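Protein CT_858 (Chlamydia trachomatis, PDB 3DOR) is a secreted chlamydial protease, probably a serine-type endopeptidase that combines a PDZ-like domain with an S41-family peptidase domain. Local coordinates at residues Gly75-Ala80 with Gly506-Ser511. Numbering follows the deposited sequence.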
ATOM      1  N   GLY B  75       3.065 -16.670  -3.492  1.00 31.38           N
ATOM      2  CA  GLY B  75       4.216 -16.892  -2.630  1.00 32.41           C
ATOM      3  C   GLY B  75       4.271 -16.000  -1.399  1.00 32.53           C
ATOM      4  O   GLY B  75       3.630 -14.952  -1.348  1.00 33.10           O
ATOM      5  N   VAL B  76       5.045 -16.413  -0.402  1.00 32.46           N
ATOM      6  CA  VAL B  76       5.181 -15.646   0.829  1.00 31.82           C
ATOM      7  C   VAL B  76       6.613 -15.169   1.025  1.00 32.16           C
ATOM      8  O   VAL B  76       7.555 -15.927   0.813  1.00 33.85           O
ATOM      9  CB  VAL B  76       4.819 -16.497   2.070  1.00 34.75           C
ATOM     10  CG1 VAL B  76       4.750 -15.608   3.310  1.00 33.86           C
ATOM     11  CG2 VAL B  76       3.509 -17.230   1.849  1.00 33.48           C
ATOM     12  N   THR B  77       6.777 -13.913   1.422  1.00 31.06           N
ATOM     13  CA  THR B  77       8.102 -13.373   1.701  1.00 30.97           C
ATOM     14  C   THR B  77       8.081 -13.057   3.193  1.00 31.70           C
ATOM     15  O   THR B  77       7.018 -12.775   3.753  1.00 30.65           O
ATOM     16  CB  THR B  77       8.395 -12.081   0.912  1.00 31.35           C
ATOM     17  OG1 THR B  77       7.503 -11.046   1.332  1.00 35.79           O
ATOM     18  CG2 THR B  77       8.223 -12.320  -0.579  1.00 32.41           C
ATOM     19  N   PHE B  78       9.239 -13.095   3.841  1.00 30.83           N
ATOM     20  CA  PHE B  78       9.286 -12.845   5.278  1.00 30.95           C
ATOM     21  C   PHE B  78      10.262 -11.757   5.683  1.00 30.60           C
ATOM     22  O   PHE B  78      11.202 -11.455   4.945  1.00 29.70           O
ATOM     23  CB  PHE B  78       9.649 -14.142   6.015  1.00 28.05           C
ATOM     24  CG  PHE B  78       8.811 -15.323   5.609  1.00 29.15           C
ATOM     25  CD1 PHE B  78       9.154 -16.084   4.497  1.00 26.84           C
ATOM     26  CD2 PHE B  78       7.665 -15.662   6.329  1.00 28.21           C
ATOM     27  CE1 PHE B  78       8.368 -17.172   4.100  1.00 28.61           C
ATOM     28  CE2 PHE B  78       6.870 -16.748   5.940  1.00 26.62           C
ATOM     29  CZ  PHE B  78       7.225 -17.502   4.826  1.00 27.79           C
ATOM     30  N   PHE B  79      10.031 -11.169   6.858  1.00 31.50           N
ATOM     31  CA  PHE B  79      10.931 -10.141   7.375  1.00 33.28           C
ATOM     32  C   PHE B  79      12.123 -10.899   7.955  1.00 32.97           C
ATOM     33  O   PHE B  79      12.203 -11.101   9.163  1.00 35.33           O
ATOM     34  CB  PHE B  79      10.266  -9.314   8.492  1.00 31.48           C
ATOM     35  CG  PHE B  79       9.181  -8.383   8.019  1.00 30.17           C
ATOM     36  CD1 PHE B  79       7.842  -8.643   8.308  1.00 30.33           C
ATOM     37  CD2 PHE B  79       9.501  -7.229   7.300  1.00 31.34           C
ATOM     38  CE1 PHE B  79       6.837  -7.766   7.892  1.00 28.27           C
ATOM     39  CE2 PHE B  79       8.508  -6.347   6.877  1.00 28.44           C
ATOM     40  CZ  PHE B  79       7.172  -6.615   7.174  1.00 30.03           C
ATOM     41  N   ALA B  80      13.032 -11.325   7.084  1.00 34.09           N
ATOM     42  CA  ALA B  80      14.222 -12.083   7.477  1.00 34.91           C
ATOM     43  C   ALA B  80      15.321 -11.809   6.466  1.00 35.46           C
ATOM     44  O   ALA B  80      15.041 -11.691   5.276  1.00 38.66           O
ATOM     45  CB  ALA B  80      13.900 -13.572   7.504  1.00 33.58           C
ATOM     46  N   GLY B 506       6.502 -13.085  11.220  1.00 31.53           N
ATOM     47  CA  GLY B 506       7.458 -12.459  10.327  1.00 29.07           C
ATOM     48  C   GLY B 506       7.078 -12.440   8.858  1.00 29.58           C
ATOM     49  O   GLY B 506       7.941 -12.285   7.991  1.00 32.19           O
ATOM     50  N   ILE B 507       5.794 -12.600   8.569  1.00 29.62           N
ATOM     51  CA  ILE B 507       5.320 -12.587   7.191  1.00 30.38           C
ATOM     52  C   ILE B 507       5.304 -11.150   6.677  1.00 30.34           C
ATOM     53  O   ILE B 507       4.725 -10.269   7.305  1.00 30.89           O
ATOM     54  CB  ILE B 507       3.912 -13.169   7.098  1.00 29.88           C
ATOM     55  CG1 ILE B 507       3.914 -14.602   7.637  1.00 31.16           C
ATOM     56  CG2 ILE B 507       3.434 -13.131   5.659  1.00 30.32           C
ATOM     57  CD1 ILE B 507       2.559 -15.271   7.590  1.00 31.42           C
ATOM     58  N   LYS B 508       5.944 -10.911   5.537  1.00 31.20           N
ATOM     59  CA  LYS B 508       6.006  -9.563   4.976  1.00 32.68           C
ATOM     60  C   LYS B 508       4.912  -9.355   3.942  1.00 33.61           C
ATOM     61  O   LYS B 508       4.188  -8.358   3.972  1.00 33.53           O
ATOM     62  CB  LYS B 508       7.381  -9.320   4.349  1.00 32.82           C
ATOM     63  CG  LYS B 508       7.605  -7.895   3.847  1.00 35.27           C
ATOM     64  CD  LYS B 508       9.033  -7.706   3.333  1.00 36.71           C
ATOM     65  CE  LYS B 508       9.294  -6.255   2.946  1.00 41.19           C
ATOM     66  NZ  LYS B 508      10.682  -6.010   2.466  1.00 42.31           N
ATOM     67  N   THR B 509       4.793 -10.306   3.027  1.00 34.09           N
ATOM     68  CA  THR B 509       3.784 -10.230   1.985  1.00 35.11           C
ATOM     69  C   THR B 509       3.440 -11.622   1.487  1.00 35.17           C
ATOM     70  O   THR B 509       4.266 -12.532   1.512  1.00 35.40           O
ATOM     71  CB  THR B 509       4.281  -9.453   0.729  1.00 36.74           C
ATOM     72  OG1 THR B 509       4.791  -8.169   1.103  1.00 40.40           O
ATOM     73  CG2 THR B 509       3.141  -9.261  -0.251  1.00 36.99           C
ATOM     74  N   CYS B 510       2.203 -11.784   1.048  1.00 33.19           N
ATOM     75  CA  CYS B 510       1.788 -13.028   0.452  1.00 32.29           C
ATOM     76  C   CYS B 510       1.144 -12.569  -0.838  1.00 31.10           C
ATOM     77  O   CYS B 510       0.140 -11.863  -0.809  1.00 31.62           O
ATOM     78  CB  CYS B 510       0.757 -13.766   1.295  1.00 34.23           C
ATOM     79  SG  CYS B 510       0.181 -15.245   0.440  1.00 36.15           S
ATOM     80  N   SER B 511       1.745 -12.921  -1.967  1.00 28.61           N
ATOM     81  CA  SER B 511       1.177 -12.535  -3.247  1.00 27.64           C
ATOM     82  C   SER B 511       0.272 -13.681  -3.669  1.00 27.63           C
ATOM     83  O   SER B 511       0.599 -14.849  -3.449  1.00 25.60           O
ATOM     84  CB  SER B 511       2.279 -12.299  -4.283  1.00 26.71           C
ATOM     85  OG  SER B 511       3.097 -13.444  -4.428  1.00 32.03           O
TER
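A classic beta bulge interrupts the antiparallel pairing of strand 75-78 with the start of strand 507-518, where K508 and T509 both face T77. T77 O takes two amides there: K508 N at 2.8 Å, which approaches from above the carbonyl plane, and T509 N, a weak bond at 3.4 Å. T77 N gives a nearly straight bond (167°) to T509 O, and G75 and S511 close a reciprocal pair, with S511 N 2.8 Å from G75 O. S511 OG is hydrogen-bonded to H73 O, just before the strand.

V76 and C510, a regular non-hydrogen-bonded pair, point to the same face, toward the N-terminal helices: V76 touches I66 of helix 55-67, and C510 meets L14 of helix 2-20. Beyond the bulge the side chains of F78 and I507 diverge, yet I507 CG1 still lies beside the F78 ring, 4.0 Å from F78 CE2, while its CG2 is 3.7 Å from V76 CG1. Strand 507-518 pairs with 75-78 along one edge and with 496-499 along the other, where C510 bonds to the backbone of V499; strand 75-78, which follows the N-terminal helices, is so joined to a sheet strand in the S41 family region.

At the other end, F79 is the centre of an inverse gamma turn, and its N donates a short hydrogen bond to G506 O, 2.6 Å, in the carbonyl plane. The same oxygen sits at the edge of the F78 ring. With CG beside its own backbone N (chi1 -71°), F79 brings one ring face against K508, whose CB stands 3.8 Å from the ring centroid, only 7° off the normal, a CH-pi contact. The extended lysine chain crosses the aromatic side chain at about a right angle, K508 CG resting 3.5 Å from F79 CE2. F79 also packs on D373 of the second subunit.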